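Local coordinates for solute-binding protein (Thermoactinomyces vulgaris, PDB 2ZYO) that binds cyclodextrins and maltodextrins, here maltotetraose, and probably serves as the solute-binding component of a bacterial sugar transport system, at residues F174-K184 / L267-F278; I260-P268 / P335-Q343. All coordinates share one frame; numbering follows the deposited sequence.

In the fold
Both interactions belong to the periplasmic binding protein fold of this family, and they share Leu267 and Pro268, where strand 262-265 runs out into the loop leading to strand 278-287. Interaction 1 (174-184 / 267-278) is the more buried: aromatic rings and aliphatic tips lock the loop onto helix 174-183 beside the bound sugar, and a salt bridge closes its outer end. Interaction 2 (260-268 / 335-343) is only partly buried; there helix 338-344 lies along the strand, with valines and a CH-pi contact inside, and outside two bridging waters, one of them held by a lysine. Gln343 ties them together, accepting from Leu267 N and donating through NE2 to Ala275 O.

Interaction 1: F174-K184 / L267-F278; sequences FYYTYFLFAAK and LPKIDGKDAQTF. With GLC (alpha-D-glucopyranose), chain B; GLC (alpha-D-glucopyranose), chain C.
Tyr178 and Phe278 stack face to face, their centroids 3.9 Å apart and their planes only 12° from parallel. Tyr178 has CG anti to the backbone N (chi1 179°), which lays the ring out from helix 174-183 over the Phe278 face. Phe174 completes the aromatic cluster differently: Phe278 turns its edge toward the Phe174 face in an offset edge-to-face pair, the planes steeply inclined. Next along the helix, Phe179 takes the less common first torsion, CG between the backbone N and carbonyl carbon (chi1 80°). Leu267 CD1 sits over its face, 3.8 Å from the centroid. Ile270 CD1 then meets Leu180 CD2 and, at 3.7 Å, Ala183 CB. At the outer end Lys184 NZ reaches Asp271 OD2 at 2.8 Å on the syn lone pair; Glu214 is a second acidic partner for that amine. Backbone polar groups are joined largely through water, one molecule linking Tyr175 O to Phe278 N and another Phe179 O to Gln276 N. Gln276 O instead is buried against Phe179 CA at 3.2 Å, a CA-H...O contact. Tyr175 presents one ring face to C4 of the chain B glucose, while its CD1 lies 4.0 Å from Phe278 CD2. Phe278 thus links the stack to the sugar-contacting Tyr175 by apolar contact, and the charged pair lies at the other end of the helix from the maltotetraose.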
loop_
_atom_site.group_PDB
_atom_site.type_symbol
_atom_site.label_atom_id
_atom_site.label_comp_id
_atom_site.label_asym_id
_atom_site.label_seq_id
_atom_site.Cartn_x
_atom_site.Cartn_y
_atom_site.Cartn_z
ATOM N N PHE A 174 2.114 -3.517 -12.659
ATOM C CA PHE A 174 2.628 -2.160 -12.426
ATOM C C PHE A 174 2.793 -1.810 -10.948
ATOM O O PHE A 174 3.669 -1.017 -10.590
ATOM C CB PHE A 174 1.732 -1.134 -13.128
ATOM C CG PHE A 174 2.196 0.295 -12.990
ATOM C CD1 PHE A 174 3.414 0.709 -13.523
ATOM C CD2 PHE A 174 1.394 1.234 -12.346
ATOM C CE1 PHE A 174 3.833 2.033 -13.406
ATOM C CE2 PHE A 174 1.805 2.561 -12.227
ATOM C CZ PHE A 174 3.026 2.959 -12.757
ATOM N N TYR A 175 1.961 -2.394 -10.087
ATOM C CA TYR A 175 2.128 -2.186 -8.652
ATOM C C TYR A 175 3.547 -2.571 -8.209
ATOM O O TYR A 175 4.166 -1.882 -7.391
ATOM C CB TYR A 175 1.079 -2.956 -7.832
ATOM C CG TYR A 175 1.327 -2.807 -6.349
ATOM C CD1 TYR A 175 0.879 -1.681 -5.661
ATOM C CD2 TYR A 175 2.060 -3.764 -5.646
ATOM C CE1 TYR A 175 1.134 -1.521 -4.303
ATOM C CE2 TYR A 175 2.322 -3.614 -4.289
ATOM C CZ TYR A 175 1.858 -2.488 -3.626
ATOM O OH TYR A 175 2.121 -2.337 -2.286
ATOM N N TYR A 176 4.051 -3.670 -8.764
ATOM C CA TYR A 176 5.351 -4.211 -8.386
ATOM C C TYR A 176 6.502 -3.556 -9.141
ATOM O O TYR A 176 7.579 -3.342 -8.578
ATOM C CB TYR A 176 5.372 -5.733 -8.581
ATOM C CG TYR A 176 4.446 -6.460 -7.630
ATOM C CD1 TYR A 176 4.909 -6.934 -6.404
ATOM C CD2 TYR A 176 3.098 -6.657 -7.947
ATOM C CE1 TYR A 176 4.062 -7.592 -5.519
ATOM C CE2 TYR A 176 2.241 -7.313 -7.064
ATOM C CZ TYR A 176 2.732 -7.781 -5.855
ATOM O OH TYR A 176 1.898 -8.434 -4.975
ATOM N N THR A 177 6.262 -3.221 -10.406
ATOM C CA THR A 177 7.306 -2.672 -11.268
ATOM C C THR A 177 7.433 -1.158 -11.162
ATOM O O THR A 177 8.300 -0.565 -11.805
ATOM C CB THR A 177 7.060 -3.028 -12.743
ATOM O OG1 THR A 177 5.825 -2.445 -13.167
ATOM C CG2 THR A 177 7.005 -4.530 -12.929
ATOM N N TYR A 178 6.582 -0.531 -10.351
ATOM C CA TYR A 178 6.612 0.925 -10.211
ATOM C C TYR A 178 8.018 1.482 -9.981
ATOM O O TYR A 178 8.384 2.497 -10.581
ATOM C CB TYR A 178 5.671 1.410 -9.106
ATOM C CG TYR A 178 5.714 2.911 -8.924
ATOM C CD1 TYR A 178 5.213 3.764 -9.905
ATOM C CD2 TYR A 178 6.273 3.478 -7.780
ATOM C CE1 TYR A 178 5.255 5.144 -9.749
ATOM C CE2 TYR A 178 6.322 4.857 -7.617
ATOM C CZ TYR A 178 5.811 5.682 -8.605
ATOM O OH TYR A 178 5.849 7.052 -8.455
ATOM N N PHE A 179 8.806 0.815 -9.134
ATOM C CA PHE A 179 10.151 1.303 -8.813
ATOM C C PHE A 179 11.027 1.469 -10.053
ATOM O O PHE A 179 11.871 2.362 -10.101
ATOM C CB PHE A 179 10.835 0.449 -7.730
ATOM C CG PHE A 179 11.447 -0.833 -8.236
ATOM C CD1 PHE A 179 12.809 -0.904 -8.517
ATOM C CD2 PHE A 179 10.668 -1.976 -8.405
ATOM C CE1 PHE A 179 13.387 -2.090 -8.974
ATOM C CE2 PHE A 179 11.234 -3.168 -8.865
ATOM C CZ PHE A 179 12.599 -3.226 -9.149
ATOM N N LEU A 180 10.805 0.619 -11.057
ATOM C CA LEU A 180 11.540 0.710 -12.321
ATOM C C LEU A 180 11.162 1.964 -13.105
ATOM O O LEU A 180 12.016 2.581 -13.742
ATOM C CB LEU A 180 11.318 -0.542 -13.178
ATOM C CG LEU A 180 11.821 -1.874 -12.608
ATOM C CD1 LEU A 180 11.294 -3.054 -13.415
ATOM C CD2 LEU A 180 13.343 -1.908 -12.543
ATOM N N PHE A 181 9.884 2.334 -13.056
ATOM C CA PHE A 181 9.402 3.549 -13.709
ATOM C C PHE A 181 9.845 4.796 -12.947
ATOM O O PHE A 181 10.333 5.755 -13.546
ATOM C CB PHE A 181 7.879 3.509 -13.863
ATOM C CG PHE A 181 7.404 2.505 -14.880
ATOM C CD1 PHE A 181 7.115 2.902 -16.178
ATOM C CD2 PHE A 181 7.253 1.163 -14.539
ATOM C CE1 PHE A 181 6.675 1.980 -17.128
ATOM C CE2 PHE A 181 6.816 0.228 -15.482
ATOM C CZ PHE A 181 6.526 0.638 -16.777
ATOM N N ALA A 182 9.692 4.766 -11.624
ATOM C CA ALA A 182 10.110 5.875 -10.764
ATOM C C ALA A 182 11.606 6.168 -10.887
ATOM O O ALA A 182 12.018 7.330 -10.860
ATOM C CB ALA A 182 9.739 5.595 -9.317
ATOM N N ALA A 183 12.409 5.112 -11.037
ATOM C CA ALA A 183 13.859 5.239 -11.213
ATOM C C ALA A 183 14.220 6.094 -12.424
ATOM O O ALA A 183 15.228 6.802 -12.416
ATOM C CB ALA A 183 14.497 3.864 -11.337
ATOM N N LYS A 184 13.389 6.026 -13.462
ATOM C CA LYS A 184 13.639 6.758 -14.702
ATOM C C LYS A 184 13.044 8.167 -14.674
ATOM O O LYS A 184 13.276 8.958 -15.590
ATOM C CB LYS A 184 13.101 5.977 -15.907
ATOM C CG LYS A 184 13.486 4.499 -15.930
ATOM C CD LYS A 184 14.991 4.284 -15.819
ATOM C CE LYS A 184 15.312 2.818 -15.606
ATOM N NZ LYS A 184 16.781 2.576 -15.513
ATOM N N LEU A 267 14.857 -2.676 -1.464
ATOM C CA LEU A 267 15.313 -2.906 -2.829
ATOM C C LEU A 267 16.672 -2.243 -3.034
ATOM O O LEU A 267 16.918 -1.158 -2.495
ATOM C CB LEU A 267 14.299 -2.372 -3.843
ATOM C CG LEU A 267 12.893 -2.981 -3.832
ATOM C CD1 LEU A 267 12.035 -2.328 -4.901
ATOM C CD2 LEU A 267 12.933 -4.495 -4.025
ATOM N N PRO A 268 17.569 -2.909 -3.786
ATOM C CA PRO A 268 18.886 -2.355 -4.085
ATOM C C PRO A 268 18.789 -0.996 -4.770
ATOM O O PRO A 268 17.820 -0.730 -5.484
ATOM C CB PRO A 268 19.481 -3.389 -5.043
ATOM C CG PRO A 268 18.794 -4.665 -4.694
ATOM C CD PRO A 268 17.393 -4.248 -4.380
ATOM N N LYS A 269 19.781 -0.138 -4.543
ATOM C CA LYS A 269 19.793 1.184 -5.159
ATOM C C LYS A 269 19.781 1.072 -6.678
ATOM O O LYS A 269 20.467 0.226 -7.257
ATOM C CB LYS A 269 20.976 2.017 -4.666
ATOM C CG LYS A 269 20.831 2.448 -3.215
ATOM C CD LYS A 269 21.906 3.433 -2.797
ATOM C CE LYS A 269 21.645 3.932 -1.383
ATOM N NZ LYS A 269 22.700 4.872 -0.921
ATOM N N ILE A 270 18.966 1.912 -7.305
ATOM C CA ILE A 270 18.769 1.884 -8.748
ATOM C C ILE A 270 19.032 3.268 -9.329
ATOM O O ILE A 270 18.572 4.281 -8.789
ATOM C CB ILE A 270 17.349 1.359 -9.120
ATOM C CG1 ILE A 270 17.174 1.280 -10.644
ATOM C CG2 ILE A 270 16.251 2.198 -8.441
ATOM C CD1 ILE A 270 15.989 0.438 -11.100
ATOM N N ASP A 271 19.793 3.298 -10.423
ATOM C CA ASP A 271 20.216 4.541 -11.067
ATOM C C ASP A 271 20.809 5.532 -10.054
ATOM O O ASP A 271 20.554 6.736 -10.112
ATOM C CB ASP A 271 19.065 5.150 -11.883
ATOM C CG ASP A 271 18.648 4.266 -13.051
ATOM O OD1 ASP A 271 19.529 3.855 -13.835
ATOM O OD2 ASP A 271 17.442 3.975 -13.185
ATOM N N GLY A 272 21.586 4.992 -9.116
ATOM C CA GLY A 272 22.315 5.789 -8.132
ATOM C C GLY A 272 21.532 6.267 -6.924
ATOM O O GLY A 272 22.097 6.924 -6.044
ATOM N N LYS A 273 20.240 5.944 -6.869
ATOM C CA LYS A 273 19.367 6.419 -5.790
ATOM C C LYS A 273 18.600 5.296 -5.104
ATOM O O LYS A 273 18.552 4.170 -5.601
ATOM C CB LYS A 273 18.364 7.444 -6.324
ATOM C CG LYS A 273 18.955 8.796 -6.708
ATOM C CD LYS A 273 17.858 9.835 -6.944
ATOM C CE LYS A 273 16.922 9.430 -8.077
ATOM N NZ LYS A 273 15.810 10.399 -8.280
ATOM N N ASP A 274 17.995 5.616 -3.960
ATOM C CA ASP A 274 17.079 4.700 -3.286
ATOM C C ASP A 274 15.935 4.336 -4.223
ATOM O O ASP A 274 15.426 5.192 -4.950
ATOM C CB ASP A 274 16.499 5.342 -2.021
ATOM C CG ASP A 274 17.546 5.605 -0.955
ATOM O OD1 ASP A 274 18.355 4.699 -0.662
ATOM O OD2 ASP A 274 17.543 6.719 -0.392
ATOM N N ALA A 275 15.542 3.066 -4.211
ATOM C CA ALA A 275 14.376 2.627 -4.968
ATOM C C ALA A 275 13.114 3.244 -4.374
ATOM O O ALA A 275 12.978 3.350 -3.149
ATOM C CB ALA A 275 14.278 1.111 -4.983
ATOM N N GLN A 276 12.209 3.664 -5.252
ATOM C CA GLN A 276 10.953 4.282 -4.847
ATOM C C GLN A 276 9.798 3.349 -5.156
ATOM O O GLN A 276 9.462 3.121 -6.320
ATOM C CB GLN A 276 10.737 5.610 -5.569
ATOM C CG GLN A 276 11.778 6.668 -5.293
ATOM C CD GLN A 276 11.534 7.924 -6.102
ATOM O OE1 GLN A 276 10.608 8.690 -5.819
ATOM N NE2 GLN A 276 12.364 8.144 -7.118
ATOM N N THR A 277 9.192 2.816 -4.104
ATOM C CA THR A 277 8.054 1.919 -4.236
ATOM C C THR A 277 6.768 2.663 -3.904
ATOM O O THR A 277 6.799 3.747 -3.317
ATOM C CB THR A 277 8.189 0.724 -3.281
ATOM O OG1 THR A 277 8.459 1.203 -1.957
ATOM C CG2 THR A 277 9.321 -0.184 -3.716
ATOM N N PHE A 278 5.637 2.082 -4.290
ATOM C CA PHE A 278 4.353 2.538 -3.783
ATOM C C PHE A 278 4.256 2.180 -2.305
ATOM O O PHE A 278 4.742 1.132 -1.875
ATOM C CB PHE A 278 3.199 1.861 -4.523
ATOM C CG PHE A 278 2.872 2.468 -5.859
ATOM C CD1 PHE A 278 2.785 3.851 -6.020
ATOM C CD2 PHE A 278 2.603 1.649 -6.951
ATOM C CE1 PHE A 278 2.459 4.405 -7.259
ATOM C CE2 PHE A 278 2.275 2.194 -8.191
ATOM C CZ PHE A 278 2.201 3.572 -8.343
HETATM C C1 GLC B . -0.915 -6.258 -2.583
HETATM C C2 GLC B . -1.490 -4.871 -2.196
HETATM C C3 GLC B . -2.443 -4.294 -3.263
HETATM C C4 GLC B . -1.877 -4.461 -4.673
HETATM C C5 GLC B . -1.457 -5.912 -4.894
HETATM C C6 GLC B . -0.876 -6.164 -6.277
HETATM O O1 GLC B . -1.857 -7.262 -2.439
HETATM O O2 GLC B . -2.168 -4.954 -0.944
HETATM O O3 GLC B . -2.653 -2.910 -3.013
HETATM O O4 GLC B . -2.882 -4.095 -5.639
HETATM O O5 GLC B . -0.441 -6.267 -3.937
HETATM O O6 GLC B . -1.838 -6.743 -7.147
HETATM C C1 GLC C . -2.669 -2.875 -6.292
HETATM C C2 GLC C . -3.930 -2.012 -6.201
HETATM C C3 GLC C . -5.050 -2.638 -7.027
HETATM C C4 GLC C . -4.587 -2.850 -8.471
HETATM C C5 GLC C . -3.292 -3.670 -8.489
HETATM C C6 GLC C . -2.705 -3.803 -9.879
HETATM O O2 GLC C . -4.338 -1.906 -4.847
HETATM O O3 GLC C . -6.192 -1.797 -7.005
HETATM O O4 GLC C . -5.595 -3.532 -9.203
HETATM O O5 GLC C . -2.287 -3.046 -7.656
HETATM O O6 GLC C . -2.571 -5.167 -10.248
HETATM O O HOH W 1 5.446 -0.650 -5.350
HETATM O O HOH W 2 4.918 -1.318 -2.715
HETATM O O HOH W 3 12.913 3.552 -7.931
HETATM O O HOH W 4 11.679 9.518 -9.497
#

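Interaction 2: I260-P268 / P335-Q343; sequences INVGVAPLP and PVVNGFAKQ
Val264 sets its CG1 methyl over the centre of the Phe340 ring, 3.7 Å from the centroid and 5° off the normal, a CH-pi contact. It joins a strand to a helix in the periplasmic binding protein fold: strand 262-265 and helix 338-343 run nearly parallel at 17°, their axes 6.3 Å apart at the closest. Such closeness is possible because Gly339 has no side chain, its CA coming within 3.6 Å of Val264 O. The other Val264 methyl, CG2, touches Phe340 CE2 and, at 3.9 Å, Val336 CG1, which also meets Val262 CG1. An alanine in place of Phe340 would remove the ring that CG1 covers and CG2 meets at its CE2 rim, and is likely to open a gap between strand and helix, where Ile252 and Ile134 also border the ring. On the outer side Lys342 passes its aliphatic chain slantwise over the Pro266 ring, Lys342 CB 3.7 Å from Pro266 CG, and its NZ donates to a water that in turn donates to Val264 O. Gln343, bent at chi2, brings its amide back to the chain beyond the strand: OE1 accepts from Leu267 N at 2.9 Å, the donor tilted 29° from the carbonyl plane.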
loop_
_atom_site.group_PDB
_atom_site.type_symbol
_atom_site.label_atom_id
_atom_site.label_comp_id
_atom_site.label_asym_id
_atom_site.label_seq_id
_atom_site.Cartn_x
_atom_site.Cartn_y
_atom_site.Cartn_z
ATOM N N ILE A 260 10.101 -21.542 5.209
ATOM C CA ILE A 260 11.186 -20.707 4.702
ATOM C C ILE A 260 11.712 -19.800 5.810
ATOM O O ILE A 260 10.933 -19.164 6.527
ATOM C CB ILE A 260 10.743 -19.850 3.475
ATOM C CG1 ILE A 260 10.087 -20.717 2.386
ATOM C CG2 ILE A 260 11.917 -19.033 2.913
ATOM C CD1 ILE A 260 10.955 -21.856 1.830
ATOM N N ASN A 261 13.035 -19.766 5.953
ATOM C CA ASN A 261 13.695 -18.812 6.834
ATOM C C ASN A 261 13.854 -17.513 6.058
ATOM O O ASN A 261 14.716 -17.394 5.183
ATOM C CB ASN A 261 15.049 -19.351 7.310
ATOM C CG ASN A 261 15.656 -18.521 8.437
ATOM O OD1 ASN A 261 14.998 -17.663 9.032
ATOM N ND2 ASN A 261 16.924 -18.781 8.737
ATOM N N VAL A 262 12.997 -16.552 6.387
ATOM C CA VAL A 262 12.798 -15.351 5.581
ATOM C C VAL A 262 13.654 -14.176 6.044
ATOM O O VAL A 262 13.707 -13.856 7.234
ATOM C CB VAL A 262 11.298 -14.932 5.585
ATOM C CG1 VAL A 262 11.080 -13.656 4.795
ATOM C CG2 VAL A 262 10.418 -16.052 5.037
ATOM N N GLY A 263 14.328 -13.547 5.086
ATOM C CA GLY A 263 14.973 -12.258 5.304
ATOM C C GLY A 263 14.264 -11.201 4.478
ATOM O O GLY A 263 13.644 -11.519 3.461
ATOM N N VAL A 264 14.340 -9.948 4.921
ATOM C CA VAL A 264 13.757 -8.825 4.182
ATOM C C VAL A 264 14.712 -7.634 4.165
ATOM O O VAL A 264 15.180 -7.185 5.215
ATOM C CB VAL A 264 12.384 -8.375 4.760
ATOM C CG1 VAL A 264 11.760 -7.293 3.882
ATOM C CG2 VAL A 264 11.428 -9.557 4.892
ATOM N N ALA A 265 14.987 -7.128 2.968
ATOM C CA ALA A 265 15.845 -5.960 2.795
ATOM C C ALA A 265 15.184 -4.955 1.857
ATOM O O ALA A 265 14.325 -5.333 1.058
ATOM C CB ALA A 265 17.204 -6.388 2.250
ATOM N N PRO A 266 15.580 -3.668 1.945
ATOM C CA PRO A 266 15.079 -2.715 0.956
ATOM C C PRO A 266 15.564 -3.117 -0.428
ATOM O O PRO A 266 16.566 -3.828 -0.545
ATOM C CB PRO A 266 15.738 -1.391 1.359
ATOM C CG PRO A 266 16.213 -1.583 2.744
ATOM C CD PRO A 266 16.488 -3.037 2.919
ATOM N N LEU A 267 14.857 -2.676 -1.464
ATOM C CA LEU A 267 15.313 -2.906 -2.829
ATOM C C LEU A 267 16.672 -2.243 -3.034
ATOM O O LEU A 267 16.918 -1.158 -2.495
ATOM C CB LEU A 267 14.299 -2.372 -3.843
ATOM C CG LEU A 267 12.893 -2.981 -3.832
ATOM C CD1 LEU A 267 12.035 -2.328 -4.901
ATOM C CD2 LEU A 267 12.933 -4.495 -4.025
ATOM N N PRO A 268 17.569 -2.909 -3.786
ATOM C CA PRO A 268 18.886 -2.355 -4.085
ATOM C C PRO A 268 18.789 -0.996 -4.770
ATOM O O PRO A 268 17.820 -0.730 -5.484
ATOM C CB PRO A 268 19.481 -3.389 -5.043
ATOM C CG PRO A 268 18.794 -4.665 -4.694
ATOM C CD PRO A 268 17.393 -4.248 -4.380
ATOM N N PRO A 335 13.611 -9.068 11.998
ATOM C CA PRO A 335 14.170 -9.482 10.702
ATOM C C PRO A 335 13.166 -9.558 9.550
ATOM O O PRO A 335 13.571 -9.574 8.386
ATOM C CB PRO A 335 14.736 -10.877 10.995
ATOM C CG PRO A 335 13.958 -11.364 12.161
ATOM C CD PRO A 335 13.719 -10.147 13.000
ATOM N N VAL A 336 11.875 -9.615 9.861
ATOM C CA VAL A 336 10.858 -9.709 8.817
ATOM C C VAL A 336 10.010 -8.433 8.740
ATOM O O VAL A 336 8.981 -8.393 8.055
ATOM C CB VAL A 336 9.968 -10.970 8.981
ATOM C CG1 VAL A 336 9.440 -11.394 7.645
ATOM C CG2 VAL A 336 10.762 -12.128 9.584
ATOM N N VAL A 337 10.466 -7.388 9.430
ATOM C CA VAL A 337 9.747 -6.113 9.489
ATOM C C VAL A 337 10.644 -4.935 9.083
ATOM O O VAL A 337 10.233 -4.077 8.296
ATOM C CB VAL A 337 9.126 -5.883 10.900
ATOM C CG1 VAL A 337 8.628 -4.453 11.066
ATOM C CG2 VAL A 337 7.992 -6.873 11.151
ATOM N N ASN A 338 11.867 -4.919 9.612
ATOM C CA ASN A 338 12.814 -3.816 9.415
ATOM C C ASN A 338 13.001 -3.403 7.951
ATOM O O ASN A 338 12.957 -2.214 7.629
ATOM C CB ASN A 338 14.161 -4.161 10.063
ATOM C CG ASN A 338 15.134 -2.991 10.078
ATOM O OD1 ASN A 338 14.775 -1.864 10.422
ATOM N ND2 ASN A 338 16.384 -3.265 9.728
ATOM N N GLY A 339 13.195 -4.388 7.073
ATOM C CA GLY A 339 13.383 -4.143 5.642
ATOM C C GLY A 339 12.196 -3.479 4.967
ATOM O O GLY A 339 12.366 -2.598 4.119
ATOM N N PHE A 340 10.990 -3.904 5.343
ATOM C CA PHE A 340 9.762 -3.298 4.833
ATOM C C PHE A 340 9.636 -1.837 5.262
ATOM O O PHE A 340 9.253 -0.981 4.465
ATOM C CB PHE A 340 8.530 -4.068 5.311
ATOM C CG PHE A 340 8.350 -5.411 4.663
ATOM C CD1 PHE A 340 8.199 -5.527 3.284
ATOM C CD2 PHE A 340 8.292 -6.560 5.441
ATOM C CE1 PHE A 340 8.021 -6.774 2.691
ATOM C CE2 PHE A 340 8.113 -7.810 4.859
ATOM C CZ PHE A 340 7.978 -7.914 3.479
ATOM N N ALA A 341 9.957 -1.563 6.526
ATOM C CA ALA A 341 9.872 -0.210 7.065
ATOM C C ALA A 341 10.895 0.713 6.408
ATOM O O ALA A 341 10.573 1.850 6.057
ATOM C CB ALA A 341 10.049 -0.226 8.574
ATOM N N LYS A 342 12.119 0.211 6.236
ATOM C CA LYS A 342 13.179 0.955 5.552
ATOM C C LYS A 342 12.760 1.325 4.132
ATOM O O LYS A 342 12.910 2.474 3.715
ATOM C CB LYS A 342 14.486 0.155 5.518
ATOM C CG LYS A 342 15.252 0.116 6.835
ATOM C CD LYS A 342 16.649 -0.466 6.656
ATOM C CE LYS A 342 16.625 -1.987 6.538
ATOM N NZ LYS A 342 17.992 -2.559 6.335
ATOM N N GLN A 343 12.224 0.350 3.399
ATOM C CA GLN A 343 11.767 0.585 2.033
ATOM C C GLN A 343 10.565 1.528 1.990
ATOM O O GLN A 343 10.492 2.403 1.122
ATOM C CB GLN A 343 11.450 -0.736 1.321
ATOM C CG GLN A 343 11.090 -0.575 -0.158
ATOM C CD GLN A 343 12.162 0.152 -0.952
ATOM O OE1 GLN A 343 13.317 -0.265 -0.979
ATOM N NE2 GLN A 343 11.780 1.247 -1.601
HETATM O O HOH W 5 15.825 -9.494 7.416
HETATM O O HOH W 6 16.992 -5.007 6.412
#